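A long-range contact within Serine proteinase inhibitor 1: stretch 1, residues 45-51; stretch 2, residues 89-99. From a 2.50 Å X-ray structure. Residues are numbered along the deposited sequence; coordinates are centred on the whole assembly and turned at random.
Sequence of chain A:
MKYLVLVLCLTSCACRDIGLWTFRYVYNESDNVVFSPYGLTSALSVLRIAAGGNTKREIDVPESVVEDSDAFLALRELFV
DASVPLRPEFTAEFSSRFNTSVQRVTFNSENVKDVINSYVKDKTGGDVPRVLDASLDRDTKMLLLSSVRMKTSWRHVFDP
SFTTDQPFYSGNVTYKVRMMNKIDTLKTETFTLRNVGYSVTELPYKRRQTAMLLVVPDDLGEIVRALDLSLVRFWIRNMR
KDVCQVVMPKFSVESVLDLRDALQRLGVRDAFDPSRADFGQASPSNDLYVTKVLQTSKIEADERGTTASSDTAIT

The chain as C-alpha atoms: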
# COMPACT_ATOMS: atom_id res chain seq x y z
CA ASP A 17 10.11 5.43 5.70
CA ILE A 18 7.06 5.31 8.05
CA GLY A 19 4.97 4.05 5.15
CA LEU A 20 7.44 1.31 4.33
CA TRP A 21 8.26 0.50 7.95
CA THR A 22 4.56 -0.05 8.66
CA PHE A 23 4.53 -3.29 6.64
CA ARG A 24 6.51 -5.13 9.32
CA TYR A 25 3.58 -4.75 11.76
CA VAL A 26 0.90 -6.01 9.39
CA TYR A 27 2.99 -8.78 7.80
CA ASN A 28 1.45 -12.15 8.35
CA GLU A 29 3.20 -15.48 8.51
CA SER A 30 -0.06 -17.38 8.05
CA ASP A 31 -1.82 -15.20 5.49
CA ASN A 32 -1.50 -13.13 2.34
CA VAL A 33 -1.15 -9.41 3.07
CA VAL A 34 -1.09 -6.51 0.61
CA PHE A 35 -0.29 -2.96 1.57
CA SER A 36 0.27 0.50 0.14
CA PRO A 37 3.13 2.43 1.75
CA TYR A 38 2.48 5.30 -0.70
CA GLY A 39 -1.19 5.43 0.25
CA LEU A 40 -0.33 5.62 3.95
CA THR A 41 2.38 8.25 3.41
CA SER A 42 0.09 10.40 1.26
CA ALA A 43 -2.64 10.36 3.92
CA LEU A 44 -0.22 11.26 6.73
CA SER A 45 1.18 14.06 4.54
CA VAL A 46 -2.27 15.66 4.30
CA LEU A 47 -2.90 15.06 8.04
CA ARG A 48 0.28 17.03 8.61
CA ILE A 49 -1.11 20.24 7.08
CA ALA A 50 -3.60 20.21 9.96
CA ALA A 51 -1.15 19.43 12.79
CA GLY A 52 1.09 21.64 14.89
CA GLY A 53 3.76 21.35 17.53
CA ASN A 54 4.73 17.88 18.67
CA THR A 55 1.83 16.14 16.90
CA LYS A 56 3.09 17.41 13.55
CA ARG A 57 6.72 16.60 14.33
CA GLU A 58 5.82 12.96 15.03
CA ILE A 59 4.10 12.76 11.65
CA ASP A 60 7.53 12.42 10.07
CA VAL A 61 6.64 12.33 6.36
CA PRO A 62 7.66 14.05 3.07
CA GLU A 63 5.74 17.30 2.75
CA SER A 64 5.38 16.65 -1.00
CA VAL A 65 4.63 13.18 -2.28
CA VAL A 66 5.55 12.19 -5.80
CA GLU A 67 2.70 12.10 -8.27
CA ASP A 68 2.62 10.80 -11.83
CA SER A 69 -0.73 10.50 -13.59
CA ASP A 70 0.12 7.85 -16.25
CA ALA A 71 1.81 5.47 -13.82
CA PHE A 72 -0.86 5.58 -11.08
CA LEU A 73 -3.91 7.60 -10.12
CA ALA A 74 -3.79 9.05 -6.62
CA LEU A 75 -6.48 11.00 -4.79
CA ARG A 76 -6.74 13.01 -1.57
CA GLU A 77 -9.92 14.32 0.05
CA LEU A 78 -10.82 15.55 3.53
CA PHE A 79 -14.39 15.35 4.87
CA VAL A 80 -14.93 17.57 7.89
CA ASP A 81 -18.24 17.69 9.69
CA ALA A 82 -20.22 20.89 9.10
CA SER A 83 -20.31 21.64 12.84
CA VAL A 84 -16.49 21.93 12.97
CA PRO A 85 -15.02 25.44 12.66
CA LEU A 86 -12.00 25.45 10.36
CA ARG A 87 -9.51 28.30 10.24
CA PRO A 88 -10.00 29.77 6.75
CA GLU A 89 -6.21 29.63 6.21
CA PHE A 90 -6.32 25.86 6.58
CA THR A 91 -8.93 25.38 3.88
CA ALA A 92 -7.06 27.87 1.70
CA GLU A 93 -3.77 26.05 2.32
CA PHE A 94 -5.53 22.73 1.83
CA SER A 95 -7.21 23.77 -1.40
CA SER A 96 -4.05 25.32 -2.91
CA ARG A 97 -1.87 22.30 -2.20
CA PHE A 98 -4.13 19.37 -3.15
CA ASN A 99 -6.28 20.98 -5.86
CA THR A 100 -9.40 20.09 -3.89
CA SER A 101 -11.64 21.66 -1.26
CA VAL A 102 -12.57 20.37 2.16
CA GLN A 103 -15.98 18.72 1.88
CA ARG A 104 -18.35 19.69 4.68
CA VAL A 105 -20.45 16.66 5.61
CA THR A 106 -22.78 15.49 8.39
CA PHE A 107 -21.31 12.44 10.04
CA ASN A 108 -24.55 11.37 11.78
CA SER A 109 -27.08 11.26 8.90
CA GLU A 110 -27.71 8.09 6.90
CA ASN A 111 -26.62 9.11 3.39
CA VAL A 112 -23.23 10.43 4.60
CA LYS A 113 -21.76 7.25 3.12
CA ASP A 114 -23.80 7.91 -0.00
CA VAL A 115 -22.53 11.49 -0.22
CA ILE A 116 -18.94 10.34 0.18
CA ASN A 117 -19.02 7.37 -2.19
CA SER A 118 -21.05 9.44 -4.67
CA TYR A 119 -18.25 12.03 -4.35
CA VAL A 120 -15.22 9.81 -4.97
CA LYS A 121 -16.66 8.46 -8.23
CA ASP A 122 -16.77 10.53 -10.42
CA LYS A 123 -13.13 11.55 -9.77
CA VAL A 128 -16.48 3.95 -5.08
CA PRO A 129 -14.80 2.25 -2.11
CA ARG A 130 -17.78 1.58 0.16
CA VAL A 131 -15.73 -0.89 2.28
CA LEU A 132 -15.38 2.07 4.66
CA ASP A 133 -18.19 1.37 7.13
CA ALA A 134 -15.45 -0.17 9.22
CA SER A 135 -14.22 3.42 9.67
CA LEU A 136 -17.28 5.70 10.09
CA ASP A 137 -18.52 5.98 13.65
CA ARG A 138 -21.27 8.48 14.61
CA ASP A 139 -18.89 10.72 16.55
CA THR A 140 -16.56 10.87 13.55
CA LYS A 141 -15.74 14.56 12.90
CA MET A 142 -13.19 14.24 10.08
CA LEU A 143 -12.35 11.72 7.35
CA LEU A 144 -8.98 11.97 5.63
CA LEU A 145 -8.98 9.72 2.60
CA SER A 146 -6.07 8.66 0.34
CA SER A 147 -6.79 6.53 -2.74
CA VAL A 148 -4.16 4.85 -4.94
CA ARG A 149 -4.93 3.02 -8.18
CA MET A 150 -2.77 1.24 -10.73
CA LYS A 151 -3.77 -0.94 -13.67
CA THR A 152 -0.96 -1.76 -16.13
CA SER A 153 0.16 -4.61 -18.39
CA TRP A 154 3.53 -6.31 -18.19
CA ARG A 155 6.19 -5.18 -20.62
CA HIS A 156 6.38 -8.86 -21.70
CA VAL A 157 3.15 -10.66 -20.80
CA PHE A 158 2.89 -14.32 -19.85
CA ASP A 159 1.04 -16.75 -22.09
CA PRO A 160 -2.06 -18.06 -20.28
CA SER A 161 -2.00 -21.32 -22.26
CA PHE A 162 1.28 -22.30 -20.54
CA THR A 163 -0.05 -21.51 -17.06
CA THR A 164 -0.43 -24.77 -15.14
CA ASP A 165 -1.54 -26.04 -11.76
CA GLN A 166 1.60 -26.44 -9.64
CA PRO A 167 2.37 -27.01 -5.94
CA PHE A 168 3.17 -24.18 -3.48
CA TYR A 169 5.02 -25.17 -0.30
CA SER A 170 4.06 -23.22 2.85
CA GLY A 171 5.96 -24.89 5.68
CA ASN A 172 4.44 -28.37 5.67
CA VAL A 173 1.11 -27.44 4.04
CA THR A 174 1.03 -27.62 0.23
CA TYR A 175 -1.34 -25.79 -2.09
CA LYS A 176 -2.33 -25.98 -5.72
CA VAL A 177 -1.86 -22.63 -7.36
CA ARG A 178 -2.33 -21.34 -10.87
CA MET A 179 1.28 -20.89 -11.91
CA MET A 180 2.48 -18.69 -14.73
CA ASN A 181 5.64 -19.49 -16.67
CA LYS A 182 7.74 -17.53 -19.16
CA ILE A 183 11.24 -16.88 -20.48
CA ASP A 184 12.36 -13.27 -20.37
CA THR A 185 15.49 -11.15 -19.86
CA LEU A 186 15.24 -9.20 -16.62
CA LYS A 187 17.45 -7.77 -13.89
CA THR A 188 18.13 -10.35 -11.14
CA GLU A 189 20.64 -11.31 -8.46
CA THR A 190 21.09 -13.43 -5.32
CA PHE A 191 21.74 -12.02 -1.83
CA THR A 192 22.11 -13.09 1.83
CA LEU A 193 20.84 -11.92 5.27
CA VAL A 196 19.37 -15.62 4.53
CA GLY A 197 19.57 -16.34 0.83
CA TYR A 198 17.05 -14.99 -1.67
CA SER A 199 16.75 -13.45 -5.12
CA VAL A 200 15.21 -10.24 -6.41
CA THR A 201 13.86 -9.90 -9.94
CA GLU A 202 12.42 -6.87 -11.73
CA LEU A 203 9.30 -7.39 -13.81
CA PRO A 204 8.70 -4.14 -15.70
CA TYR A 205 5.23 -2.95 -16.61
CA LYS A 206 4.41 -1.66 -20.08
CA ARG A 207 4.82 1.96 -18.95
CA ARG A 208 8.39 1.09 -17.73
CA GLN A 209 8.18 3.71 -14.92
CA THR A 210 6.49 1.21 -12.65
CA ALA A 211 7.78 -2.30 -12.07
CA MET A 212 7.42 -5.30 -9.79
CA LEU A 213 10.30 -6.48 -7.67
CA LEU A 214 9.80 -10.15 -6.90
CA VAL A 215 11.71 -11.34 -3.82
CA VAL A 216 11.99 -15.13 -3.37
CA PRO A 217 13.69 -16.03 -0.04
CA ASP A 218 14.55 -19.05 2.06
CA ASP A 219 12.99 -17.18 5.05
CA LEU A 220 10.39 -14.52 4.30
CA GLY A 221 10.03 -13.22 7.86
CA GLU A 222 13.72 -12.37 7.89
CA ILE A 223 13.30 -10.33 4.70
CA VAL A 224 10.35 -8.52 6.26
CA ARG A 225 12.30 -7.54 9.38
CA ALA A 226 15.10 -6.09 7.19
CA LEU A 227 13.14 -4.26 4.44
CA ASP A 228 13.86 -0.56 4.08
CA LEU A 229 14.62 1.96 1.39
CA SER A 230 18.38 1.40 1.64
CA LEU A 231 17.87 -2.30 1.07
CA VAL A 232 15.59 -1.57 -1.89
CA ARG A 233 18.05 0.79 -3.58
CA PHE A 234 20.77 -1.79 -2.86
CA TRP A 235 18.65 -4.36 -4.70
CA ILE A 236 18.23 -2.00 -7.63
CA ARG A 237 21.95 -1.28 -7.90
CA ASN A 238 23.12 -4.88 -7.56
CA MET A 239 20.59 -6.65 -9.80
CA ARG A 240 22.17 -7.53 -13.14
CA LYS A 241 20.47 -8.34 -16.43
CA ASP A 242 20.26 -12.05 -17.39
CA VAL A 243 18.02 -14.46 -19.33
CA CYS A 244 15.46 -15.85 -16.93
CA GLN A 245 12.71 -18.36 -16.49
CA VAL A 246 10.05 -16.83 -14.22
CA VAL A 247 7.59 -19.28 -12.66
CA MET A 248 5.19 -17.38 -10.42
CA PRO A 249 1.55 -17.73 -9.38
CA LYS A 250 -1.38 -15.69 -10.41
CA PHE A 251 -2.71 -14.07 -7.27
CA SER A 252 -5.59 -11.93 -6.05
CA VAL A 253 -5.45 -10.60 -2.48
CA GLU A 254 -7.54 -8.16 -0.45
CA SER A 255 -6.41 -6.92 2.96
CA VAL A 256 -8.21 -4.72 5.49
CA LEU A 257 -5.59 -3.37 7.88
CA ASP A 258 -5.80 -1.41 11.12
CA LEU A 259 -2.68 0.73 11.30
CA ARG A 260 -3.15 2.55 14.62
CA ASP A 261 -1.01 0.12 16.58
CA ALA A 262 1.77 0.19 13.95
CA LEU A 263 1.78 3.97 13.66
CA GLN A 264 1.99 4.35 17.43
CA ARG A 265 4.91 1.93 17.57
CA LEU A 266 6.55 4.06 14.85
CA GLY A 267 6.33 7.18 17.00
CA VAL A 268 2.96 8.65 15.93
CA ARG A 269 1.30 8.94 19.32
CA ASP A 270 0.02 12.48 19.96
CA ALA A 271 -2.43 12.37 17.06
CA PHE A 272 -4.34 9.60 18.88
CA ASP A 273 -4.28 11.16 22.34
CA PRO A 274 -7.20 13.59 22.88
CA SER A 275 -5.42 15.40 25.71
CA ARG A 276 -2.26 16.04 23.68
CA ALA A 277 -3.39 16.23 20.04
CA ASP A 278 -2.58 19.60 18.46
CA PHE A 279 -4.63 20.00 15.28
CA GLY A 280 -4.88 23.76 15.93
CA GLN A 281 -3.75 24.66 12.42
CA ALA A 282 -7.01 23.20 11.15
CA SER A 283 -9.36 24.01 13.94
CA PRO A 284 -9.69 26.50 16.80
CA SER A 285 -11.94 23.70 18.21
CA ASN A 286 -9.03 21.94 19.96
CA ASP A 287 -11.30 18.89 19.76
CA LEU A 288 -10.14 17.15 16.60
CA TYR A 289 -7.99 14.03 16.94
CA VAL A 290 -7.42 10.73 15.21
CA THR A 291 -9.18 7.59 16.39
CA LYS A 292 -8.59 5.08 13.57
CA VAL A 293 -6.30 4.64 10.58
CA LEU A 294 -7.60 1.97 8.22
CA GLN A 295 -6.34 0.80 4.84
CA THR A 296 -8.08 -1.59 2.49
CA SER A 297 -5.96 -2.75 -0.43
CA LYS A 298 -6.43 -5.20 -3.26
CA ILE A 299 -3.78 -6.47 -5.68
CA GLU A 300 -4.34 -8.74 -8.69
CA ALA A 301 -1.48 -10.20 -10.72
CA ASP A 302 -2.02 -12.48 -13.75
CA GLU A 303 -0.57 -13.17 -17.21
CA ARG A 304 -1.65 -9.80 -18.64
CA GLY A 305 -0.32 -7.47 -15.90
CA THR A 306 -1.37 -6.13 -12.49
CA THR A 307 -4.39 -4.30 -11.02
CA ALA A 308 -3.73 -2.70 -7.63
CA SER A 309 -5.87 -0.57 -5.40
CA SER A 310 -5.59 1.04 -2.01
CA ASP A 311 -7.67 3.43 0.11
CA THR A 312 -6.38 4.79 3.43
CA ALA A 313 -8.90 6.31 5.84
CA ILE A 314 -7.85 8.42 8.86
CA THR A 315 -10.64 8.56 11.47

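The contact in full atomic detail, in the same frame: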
# COMPACT_ATOMS: atom_id res chain seq x y z
N SER A 45 0.67 12.78 5.04
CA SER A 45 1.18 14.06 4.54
C SER A 45 0.09 15.13 4.55
O SER A 45 0.35 16.28 4.93
CB SER A 45 1.76 13.85 3.14
OG SER A 45 2.31 15.03 2.60
N VAL A 46 -1.13 14.75 4.18
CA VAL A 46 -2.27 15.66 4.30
C VAL A 46 -2.56 15.95 5.77
O VAL A 46 -2.69 17.11 6.17
CB VAL A 46 -3.51 15.05 3.60
CG1 VAL A 46 -4.74 15.90 3.88
CG2 VAL A 46 -3.25 14.93 2.10
N LEU A 47 -2.64 14.90 6.60
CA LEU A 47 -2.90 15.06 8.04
C LEU A 47 -1.94 16.05 8.67
O LEU A 47 -2.26 16.67 9.69
CB LEU A 47 -2.76 13.72 8.75
CG LEU A 47 -3.07 13.68 10.25
CD1 LEU A 47 -4.52 14.01 10.49
CD2 LEU A 47 -2.77 12.33 10.85
N ARG A 48 -0.78 16.21 8.06
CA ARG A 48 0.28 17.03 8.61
C ARG A 48 -0.01 18.51 8.40
O ARG A 48 0.37 19.34 9.24
CB ARG A 48 1.57 16.54 7.97
CG ARG A 48 2.80 17.19 8.37
CD ARG A 48 3.97 16.49 7.70
NE ARG A 48 5.09 17.41 7.72
CZ ARG A 48 5.86 17.61 8.78
NH1 ARG A 48 5.63 16.94 9.92
NH2 ARG A 48 6.84 18.50 8.70
N ILE A 49 -0.72 18.86 7.33
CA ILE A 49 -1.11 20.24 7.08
C ILE A 49 -2.05 20.74 8.17
O ILE A 49 -2.15 21.94 8.40
CB ILE A 49 -1.76 20.34 5.69
CG1 ILE A 49 -0.78 19.89 4.60
CG2 ILE A 49 -2.24 21.75 5.39
CD1 ILE A 49 0.45 20.74 4.53
N ALA A 50 -2.71 19.83 8.88
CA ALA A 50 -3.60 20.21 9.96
C ALA A 50 -2.93 20.23 11.33
O ALA A 50 -3.50 20.79 12.28
CB ALA A 50 -4.80 19.26 10.00
N ALA A 51 -1.76 19.62 11.48
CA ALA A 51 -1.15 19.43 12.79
C ALA A 51 -0.21 20.58 13.15
O ALA A 51 0.23 21.36 12.30
CB ALA A 51 -0.40 18.10 12.85
N GLU A 89 -7.54 29.83 6.81
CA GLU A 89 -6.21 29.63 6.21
C GLU A 89 -5.87 28.16 6.05
O GLU A 89 -5.04 27.82 5.21
CB GLU A 89 -5.12 30.32 7.04
CG GLU A 89 -5.48 31.70 7.55
CD GLU A 89 -6.26 31.69 8.86
OE1 GLU A 89 -6.02 32.57 9.71
OE2 GLU A 89 -7.12 30.79 9.04
N PHE A 90 -6.55 27.28 6.78
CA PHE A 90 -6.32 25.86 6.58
C PHE A 90 -6.98 25.41 5.29
O PHE A 90 -6.33 24.78 4.44
CB PHE A 90 -6.86 25.06 7.77
CG PHE A 90 -6.93 23.59 7.52
CD1 PHE A 90 -5.81 22.79 7.66
CD2 PHE A 90 -8.12 23.01 7.10
CE1 PHE A 90 -5.88 21.42 7.40
CE2 PHE A 90 -8.19 21.65 6.84
CZ PHE A 90 -7.07 20.85 6.99
N THR A 91 -8.23 25.81 5.08
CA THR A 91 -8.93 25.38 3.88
C THR A 91 -8.34 26.05 2.65
O THR A 91 -8.39 25.49 1.55
CB THR A 91 -10.43 25.67 4.01
OG1 THR A 91 -10.63 27.04 4.38
CG2 THR A 91 -11.03 24.78 5.10
N ALA A 92 -7.80 27.26 2.80
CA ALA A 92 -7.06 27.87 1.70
C ALA A 92 -5.79 27.08 1.41
O ALA A 92 -5.54 26.67 0.27
CB ALA A 92 -6.72 29.33 2.04
N GLU A 93 -4.98 26.85 2.46
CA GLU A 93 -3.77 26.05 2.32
C GLU A 93 -4.10 24.67 1.78
O GLU A 93 -3.46 24.19 0.85
CB GLU A 93 -3.08 25.95 3.68
CG GLU A 93 -1.96 24.92 3.77
CD GLU A 93 -0.60 25.46 3.36
OE1 GLU A 93 -0.50 26.69 3.16
OE2 GLU A 93 0.35 24.65 3.23
N PHE A 94 -5.15 24.05 2.32
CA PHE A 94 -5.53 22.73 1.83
C PHE A 94 -5.90 22.77 0.36
O PHE A 94 -5.46 21.93 -0.43
CB PHE A 94 -6.70 22.18 2.65
CG PHE A 94 -7.08 20.78 2.26
CD1 PHE A 94 -6.60 19.69 2.96
CD2 PHE A 94 -7.87 20.55 1.15
CE1 PHE A 94 -6.94 18.41 2.58
CE2 PHE A 94 -8.20 19.27 0.76
CZ PHE A 94 -7.74 18.20 1.48
N SER A 95 -6.72 23.75 -0.04
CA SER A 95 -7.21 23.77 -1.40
C SER A 95 -6.10 24.05 -2.40
O SER A 95 -6.10 23.48 -3.50
CB SER A 95 -8.33 24.79 -1.55
OG SER A 95 -8.65 24.96 -2.92
N SER A 96 -5.15 24.92 -2.02
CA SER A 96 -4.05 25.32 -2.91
C SER A 96 -3.03 24.21 -3.11
O SER A 96 -2.31 24.21 -4.11
CB SER A 96 -3.34 26.56 -2.38
OG SER A 96 -2.77 26.29 -1.12
N ARG A 97 -2.91 23.31 -2.14
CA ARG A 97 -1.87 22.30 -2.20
C ARG A 97 -2.35 20.97 -2.76
O ARG A 97 -1.52 20.22 -3.28
CB ARG A 97 -1.32 22.05 -0.80
CG ARG A 97 -0.74 23.24 -0.21
CD ARG A 97 -0.00 22.79 0.99
NE ARG A 97 0.61 21.51 0.73
CZ ARG A 97 1.76 21.12 1.26
NH1 ARG A 97 2.41 21.93 2.09
NH2 ARG A 97 2.24 19.92 0.95
N PHE A 98 -3.64 20.66 -2.67
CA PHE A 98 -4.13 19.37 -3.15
C PHE A 98 -5.21 19.53 -4.20
O PHE A 98 -5.93 18.56 -4.48
CB PHE A 98 -4.62 18.52 -1.98
CG PHE A 98 -3.63 18.44 -0.87
CD1 PHE A 98 -3.87 19.07 0.33
CD2 PHE A 98 -2.46 17.72 -1.04
CE1 PHE A 98 -2.94 19.02 1.36
CE2 PHE A 98 -1.53 17.67 -0.02
CZ PHE A 98 -1.77 18.31 1.18
N ASN A 99 -5.36 20.73 -4.76
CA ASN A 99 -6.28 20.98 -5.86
C ASN A 99 -7.67 20.42 -5.55
O ASN A 99 -8.31 19.79 -6.39
CB ASN A 99 -5.75 20.39 -7.17
CG ASN A 99 -6.32 21.09 -8.39
OD1 ASN A 99 -6.51 22.31 -8.39
ND2 ASN A 99 -6.59 20.31 -9.44

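Two helices can be held together by side-chain packing, without a hydrogen bond between them, and this pair from a serine proteinase inhibitor is a compact example. The helices run roughly antiparallel, at 150°, with axes 10.9 Å apart at closest approach. No hydrogen bond or salt bridge joins them, and the 389 Å² they bury rests on packing.

The central device is a knob in a hole. Ile49, whose CA-to-CB bond points toward the second helix, places its side chain among Phe90, Glu93, Arg97 and Phe98, residues spaced by about one turn, with Phe98 next to Arg97. Its branched chain suits the pocket: Ile49 CG2 meets Glu93 CG at 3.6 Å and Phe90 CE1 at 4.2 Å, while Ile49 CG1 lies 3.9 Å from Phe98 CZ, at the edge of that ring. Ile49 has the largest covered area, 113 Å², yet remains partly exposed.

Aromatic contacts extend the apolar seam. Val46, one helical turn earlier, spreads its two methyls between two rings. Val46 CG2 lies over the face of Phe98, 4.0 Å from the ring centroid in a CH-pi contact, whereas Val46 CG1 approaches the edge of Phe94, 3.6 Å from Phe94 CE1. The CA-to-CB bond of Phe94 points sideways to the first stretch, but the end of its side chain comes nearer. Beyond Ile49, the small Ala50 allows close approach, Ala50 CB standing 3.5 Å from Phe90 CE1; the same ring presents its edge to the backbone, with Phe90 CD1 3.8 Å from Ile49 O. Val46, Ala50, Phe90 and Phe94 are buried, which suits apolar side chains.

Charged residues contribute too. Ile49 CD1 lies over one face of the Arg97 guanidinium, 3.3 Å from Arg97 NH1, and Glu93 offers its aliphatic CG. Within their own helix, Arg97 NH1 and Glu93 OE2 form a salt bridge at 3.6 Å; both residues are partly exposed and stand at the margin of the contact.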